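Local coordinates for protein glucose-6-phosphate 1-dehydrogenase (PDB 7E6I) that oxidises glucose 6-phosphate with NADP+ to 6-phosphogluconolactone and NADPH, the first step of the oxidative pentose phosphate pathway, at residues Tyr141-Phe155 with Pro171-His183. Residues are numbered along the deposited sequence; the frame is centred on the assembly and turned at random.
Sequences YTESGIQRVIVEKPF and PLFSEDELFRIDH. With BG6 (6-O-phosphono-beta-D-glucopyranose), chain B.
Val149 CG1 sits over one face of the Phe173 ring, 3.7 Å from its centroid, a CH-pi contact. The Phe155 ring lies between Arg180 CD, centred over one face, and Lys153 CA, offset toward the rim of the other; Val151 C and Ile181 N meet its edge. Gln147 NE2 lies over a face of the Tyr141 ring, and Glu177 OE1 lies in that ring's plane at its edge, accepting from Tyr141 OH on its syn lone pair at 2.6 Å, the carboxylate turned 87° from the ring. Glu177 gets there on an extended chain, CG anti to the carbonyl carbon (chi1 -55°). Water 1 also donates to OE1, while Ser174 N takes the anti lone pair of OE2. With an alanine in place of Glu177, Tyr141 OH and Ser174 N would probably both be left without their acceptor. Strand 178-181, outermost in the parallel Rossmann-type sheet, pairs with 146-152, joined through helix 159-169 as a beta-alpha-beta unit; Val149 N to Glu177 O (2.9 Å) opens the ladder and Lys153 N to Ile181 O (3.0 Å) ends it. Ile150 CG2 packs on Ile181 CD1 at 3.5 Å. Beyond the strand ends, Lys153 NZ bonds O1 of glucose 6-phosphate, and His183 NE2 its phosphate O3P at 2.7 Å.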
# COMPACT_ATOMS: atom_id res chain seq x y z
N TYR A 141 -13.85 3.54 -25.90
CA TYR A 141 -13.17 2.25 -25.91
C TYR A 141 -12.93 1.82 -27.35
O TYR A 141 -13.88 1.72 -28.13
CB TYR A 141 -14.00 1.20 -25.16
CG TYR A 141 -13.30 -0.11 -24.92
CD1 TYR A 141 -13.35 -1.13 -25.86
CD2 TYR A 141 -12.57 -0.33 -23.75
CE1 TYR A 141 -12.71 -2.33 -25.65
CE2 TYR A 141 -11.93 -1.53 -23.53
CZ TYR A 141 -12.00 -2.52 -24.47
OH TYR A 141 -11.36 -3.70 -24.25
N THR A 142 -11.67 1.58 -27.72
CA THR A 142 -11.34 1.11 -29.07
C THR A 142 -10.83 -0.33 -29.01
O THR A 142 -9.83 -0.62 -28.35
CB THR A 142 -10.31 2.01 -29.75
OG1 THR A 142 -9.87 1.39 -30.97
CG2 THR A 142 -9.11 2.27 -28.86
N GLU A 143 -11.52 -1.23 -29.72
CA GLU A 143 -11.08 -2.62 -29.83
C GLU A 143 -9.80 -2.77 -30.63
O GLU A 143 -9.26 -3.87 -30.72
CB GLU A 143 -12.19 -3.47 -30.45
CG GLU A 143 -13.07 -4.20 -29.42
CD GLU A 143 -14.12 -5.11 -30.07
OE1 GLU A 143 -15.10 -5.49 -29.39
OE2 GLU A 143 -13.97 -5.46 -31.27
N SER A 144 -9.29 -1.68 -31.20
CA SER A 144 -8.06 -1.69 -31.99
C SER A 144 -6.94 -0.88 -31.35
O SER A 144 -5.95 -0.55 -32.01
CB SER A 144 -8.35 -1.16 -33.39
OG SER A 144 -8.13 0.23 -33.42
N GLY A 145 -7.09 -0.51 -30.09
CA GLY A 145 -5.99 0.04 -29.32
C GLY A 145 -5.94 -0.70 -28.00
O GLY A 145 -6.65 -1.70 -27.83
N ILE A 146 -5.12 -0.25 -27.06
CA ILE A 146 -5.12 -0.82 -25.72
C ILE A 146 -5.34 0.31 -24.72
O ILE A 146 -4.71 1.37 -24.81
CB ILE A 146 -3.82 -1.61 -25.44
CG1 ILE A 146 -3.50 -1.66 -23.94
CG2 ILE A 146 -2.65 -1.11 -26.28
CD1 ILE A 146 -4.34 -2.69 -23.17
N GLN A 147 -6.28 0.10 -23.80
CA GLN A 147 -6.58 1.05 -22.73
C GLN A 147 -6.41 0.37 -21.37
O GLN A 147 -6.74 -0.80 -21.21
CB GLN A 147 -8.00 1.62 -22.85
CG GLN A 147 -9.04 0.58 -23.16
CD GLN A 147 -9.37 0.55 -24.66
OE1 GLN A 147 -9.61 1.60 -25.27
NE2 GLN A 147 -9.37 -0.64 -25.25
N ARG A 148 -5.91 1.14 -20.41
CA ARG A 148 -5.70 0.67 -19.05
C ARG A 148 -6.28 1.70 -18.09
O ARG A 148 -6.10 2.90 -18.28
CB ARG A 148 -4.21 0.46 -18.76
CG ARG A 148 -3.59 -0.69 -19.53
CD ARG A 148 -2.07 -0.70 -19.43
NE ARG A 148 -1.49 -1.71 -20.31
CZ ARG A 148 -0.27 -1.63 -20.85
NH1 ARG A 148 0.51 -0.58 -20.59
NH2 ARG A 148 0.16 -2.60 -21.64
N VAL A 149 -6.99 1.24 -17.06
CA VAL A 149 -7.53 2.17 -16.08
C VAL A 149 -6.95 1.83 -14.71
O VAL A 149 -6.89 0.66 -14.32
CB VAL A 149 -9.07 2.19 -16.08
CG1 VAL A 149 -9.66 1.04 -16.89
CG2 VAL A 149 -9.63 2.24 -14.66
N ILE A 150 -6.50 2.86 -14.00
CA ILE A 150 -6.00 2.75 -12.64
C ILE A 150 -7.09 3.20 -11.69
O ILE A 150 -7.66 4.29 -11.85
CB ILE A 150 -4.73 3.60 -12.45
CG1 ILE A 150 -3.58 3.05 -13.28
CG2 ILE A 150 -4.35 3.64 -10.99
CD1 ILE A 150 -2.49 4.06 -13.49
N VAL A 151 -7.40 2.37 -10.69
CA VAL A 151 -8.21 2.77 -9.55
C VAL A 151 -7.45 2.41 -8.29
O VAL A 151 -6.63 1.50 -8.26
CB VAL A 151 -9.61 2.13 -9.54
CG1 VAL A 151 -10.57 2.97 -10.37
CG2 VAL A 151 -9.56 0.70 -10.05
N GLU A 152 -7.77 3.15 -7.23
CA GLU A 152 -7.04 3.09 -5.98
C GLU A 152 -7.97 2.64 -4.86
O GLU A 152 -9.17 2.91 -4.89
CB GLU A 152 -6.45 4.46 -5.66
CG GLU A 152 -5.50 4.47 -4.50
CD GLU A 152 -4.66 5.73 -4.46
OE1 GLU A 152 -4.63 6.50 -5.47
OE2 GLU A 152 -4.02 5.93 -3.39
N LYS A 153 -7.41 1.95 -3.87
CA LYS A 153 -8.22 1.48 -2.76
C LYS A 153 -8.79 2.68 -2.00
O LYS A 153 -8.20 3.76 -2.00
CB LYS A 153 -7.39 0.59 -1.83
CG LYS A 153 -6.40 1.33 -0.94
CD LYS A 153 -6.93 1.50 0.49
CE LYS A 153 -5.84 2.01 1.47
NZ LYS A 153 -6.40 2.70 2.69
N PRO A 154 -9.94 2.51 -1.33
CA PRO A 154 -10.69 1.28 -1.05
C PRO A 154 -11.61 0.81 -2.17
O PRO A 154 -12.20 1.62 -2.89
CB PRO A 154 -11.51 1.67 0.18
CG PRO A 154 -11.84 3.10 -0.08
CD PRO A 154 -10.68 3.69 -0.84
N PHE A 155 -11.72 -0.51 -2.32
CA PHE A 155 -12.71 -1.10 -3.20
C PHE A 155 -13.74 -1.83 -2.35
O PHE A 155 -13.83 -3.07 -2.38
CB PHE A 155 -12.07 -2.07 -4.19
CG PHE A 155 -10.73 -1.61 -4.68
CD1 PHE A 155 -10.63 -0.71 -5.73
CD2 PHE A 155 -9.57 -2.08 -4.09
CE1 PHE A 155 -9.41 -0.28 -6.19
CE2 PHE A 155 -8.34 -1.66 -4.55
CZ PHE A 155 -8.25 -0.76 -5.60
N PRO A 171 -17.84 -6.63 -16.06
CA PRO A 171 -18.28 -6.57 -17.47
C PRO A 171 -17.75 -5.37 -18.21
O PRO A 171 -17.87 -5.31 -19.43
CB PRO A 171 -19.81 -6.52 -17.36
CG PRO A 171 -20.11 -7.07 -16.00
CD PRO A 171 -18.99 -6.56 -15.15
N LEU A 172 -17.16 -4.40 -17.51
CA LEU A 172 -16.64 -3.22 -18.18
C LEU A 172 -15.18 -3.34 -18.54
O LEU A 172 -14.80 -3.03 -19.67
CB LEU A 172 -16.86 -1.98 -17.30
CG LEU A 172 -18.26 -1.85 -16.69
CD1 LEU A 172 -18.40 -0.63 -15.78
CD2 LEU A 172 -19.27 -1.80 -17.82
N PHE A 173 -14.34 -3.78 -17.60
CA PHE A 173 -12.90 -3.86 -17.82
C PHE A 173 -12.37 -5.16 -17.23
O PHE A 173 -12.68 -5.49 -16.08
CB PHE A 173 -12.19 -2.66 -17.21
CG PHE A 173 -12.43 -1.40 -17.95
CD1 PHE A 173 -11.80 -1.17 -19.18
CD2 PHE A 173 -13.31 -0.45 -17.46
CE1 PHE A 173 -12.02 -0.01 -19.88
CE2 PHE A 173 -13.54 0.73 -18.16
CZ PHE A 173 -12.90 0.95 -19.37
N SER A 174 -11.57 -5.87 -18.01
CA SER A 174 -10.98 -7.12 -17.57
C SER A 174 -9.81 -6.87 -16.61
O SER A 174 -9.30 -5.76 -16.48
CB SER A 174 -10.50 -7.92 -18.76
OG SER A 174 -9.38 -7.24 -19.30
N GLU A 175 -9.38 -7.95 -15.96
CA GLU A 175 -8.23 -7.88 -15.07
C GLU A 175 -7.00 -7.36 -15.80
O GLU A 175 -6.17 -6.66 -15.19
CB GLU A 175 -7.96 -9.25 -14.45
CG GLU A 175 -9.01 -9.67 -13.43
CD GLU A 175 -9.19 -8.65 -12.31
OE1 GLU A 175 -8.18 -8.31 -11.64
OE2 GLU A 175 -10.34 -8.19 -12.08
N ASP A 176 -6.88 -7.64 -17.10
CA ASP A 176 -5.71 -7.19 -17.85
C ASP A 176 -5.68 -5.68 -18.04
O ASP A 176 -4.59 -5.10 -18.12
CB ASP A 176 -5.68 -7.89 -19.21
CG ASP A 176 -4.92 -9.20 -19.15
OD1 ASP A 176 -3.73 -9.19 -18.72
OD2 ASP A 176 -5.50 -10.24 -19.52
N GLU A 177 -6.85 -5.03 -18.11
CA GLU A 177 -6.94 -3.59 -18.27
C GLU A 177 -7.02 -2.83 -16.95
O GLU A 177 -6.79 -1.61 -16.92
CB GLU A 177 -8.16 -3.24 -19.13
CG GLU A 177 -8.20 -3.95 -20.48
CD GLU A 177 -9.59 -3.97 -21.11
OE1 GLU A 177 -9.70 -3.56 -22.29
OE2 GLU A 177 -10.55 -4.39 -20.43
N LEU A 178 -7.35 -3.53 -15.86
CA LEU A 178 -7.55 -2.93 -14.54
C LEU A 178 -6.25 -2.91 -13.74
O LEU A 178 -5.55 -3.92 -13.66
CB LEU A 178 -8.61 -3.74 -13.79
CG LEU A 178 -9.95 -3.10 -13.44
CD1 LEU A 178 -10.14 -1.77 -14.18
CD2 LEU A 178 -11.06 -4.09 -13.73
N PHE A 179 -5.93 -1.77 -13.14
CA PHE A 179 -4.74 -1.66 -12.30
C PHE A 179 -5.16 -1.09 -10.95
O PHE A 179 -5.23 0.13 -10.77
CB PHE A 179 -3.68 -0.81 -12.97
CG PHE A 179 -2.97 -1.49 -14.10
CD1 PHE A 179 -3.60 -1.67 -15.33
CD2 PHE A 179 -1.67 -1.97 -13.94
CE1 PHE A 179 -2.95 -2.31 -16.37
CE2 PHE A 179 -1.01 -2.61 -14.97
CZ PHE A 179 -1.64 -2.77 -16.19
N ARG A 180 -5.46 -1.98 -10.00
CA ARG A 180 -5.92 -1.60 -8.67
C ARG A 180 -4.72 -1.33 -7.77
O ARG A 180 -3.86 -2.19 -7.58
CB ARG A 180 -6.79 -2.69 -8.04
CG ARG A 180 -8.14 -2.92 -8.70
CD ARG A 180 -8.92 -3.96 -7.91
NE ARG A 180 -9.99 -4.59 -8.68
CZ ARG A 180 -9.79 -5.50 -9.63
NH1 ARG A 180 -8.57 -5.91 -9.93
NH2 ARG A 180 -10.83 -6.03 -10.29
N ILE A 181 -4.70 -0.16 -7.17
CA ILE A 181 -3.55 0.32 -6.44
C ILE A 181 -3.75 0.12 -4.94
O ILE A 181 -4.78 0.52 -4.38
CB ILE A 181 -3.27 1.80 -6.75
CG1 ILE A 181 -2.50 1.92 -8.06
CG2 ILE A 181 -2.50 2.46 -5.59
CD1 ILE A 181 -2.02 3.33 -8.34
N ASP A 182 -2.77 -0.54 -4.32
CA ASP A 182 -2.42 -0.40 -2.91
C ASP A 182 -1.04 0.24 -2.92
O ASP A 182 -0.07 -0.38 -3.38
CB ASP A 182 -2.44 -1.76 -2.21
CG ASP A 182 -2.18 -1.66 -0.71
OD1 ASP A 182 -1.22 -0.95 -0.30
OD2 ASP A 182 -2.92 -2.33 0.05
N HIS A 183 -0.93 1.49 -2.45
CA HIS A 183 0.31 2.22 -2.72
C HIS A 183 1.52 1.65 -1.98
O HIS A 183 2.65 1.91 -2.38
CB HIS A 183 0.14 3.72 -2.43
CG HIS A 183 0.27 4.09 -0.98
ND1 HIS A 183 -0.80 4.04 -0.10
CD2 HIS A 183 1.32 4.55 -0.27
CE1 HIS A 183 -0.39 4.43 1.10
NE2 HIS A 183 0.89 4.75 1.02
C1 BG6 B . -3.73 5.42 4.04
C2 BG6 B . -4.52 5.49 5.34
O1 BG6 B . -4.11 4.38 3.22
O5 BG6 B . -2.28 5.20 4.36
C3 BG6 B . -3.99 6.55 6.24
O2 BG6 B . -5.91 5.72 5.10
C4 BG6 B . -2.55 6.32 6.56
O3 BG6 B . -4.72 6.56 7.50
C5 BG6 B . -1.72 6.21 5.28
O4 BG6 B . -2.08 7.39 7.39
C6 BG6 B . -0.29 5.81 5.53
O6 BG6 B . 0.36 5.73 4.27
P BG6 B . 1.97 6.10 4.21
O1P BG6 B . 2.55 5.19 5.28
O2P BG6 B . 2.14 7.57 4.53
O3P BG6 B . 2.59 5.84 2.84
O HOH W 1 -7.51 -2.54 -23.86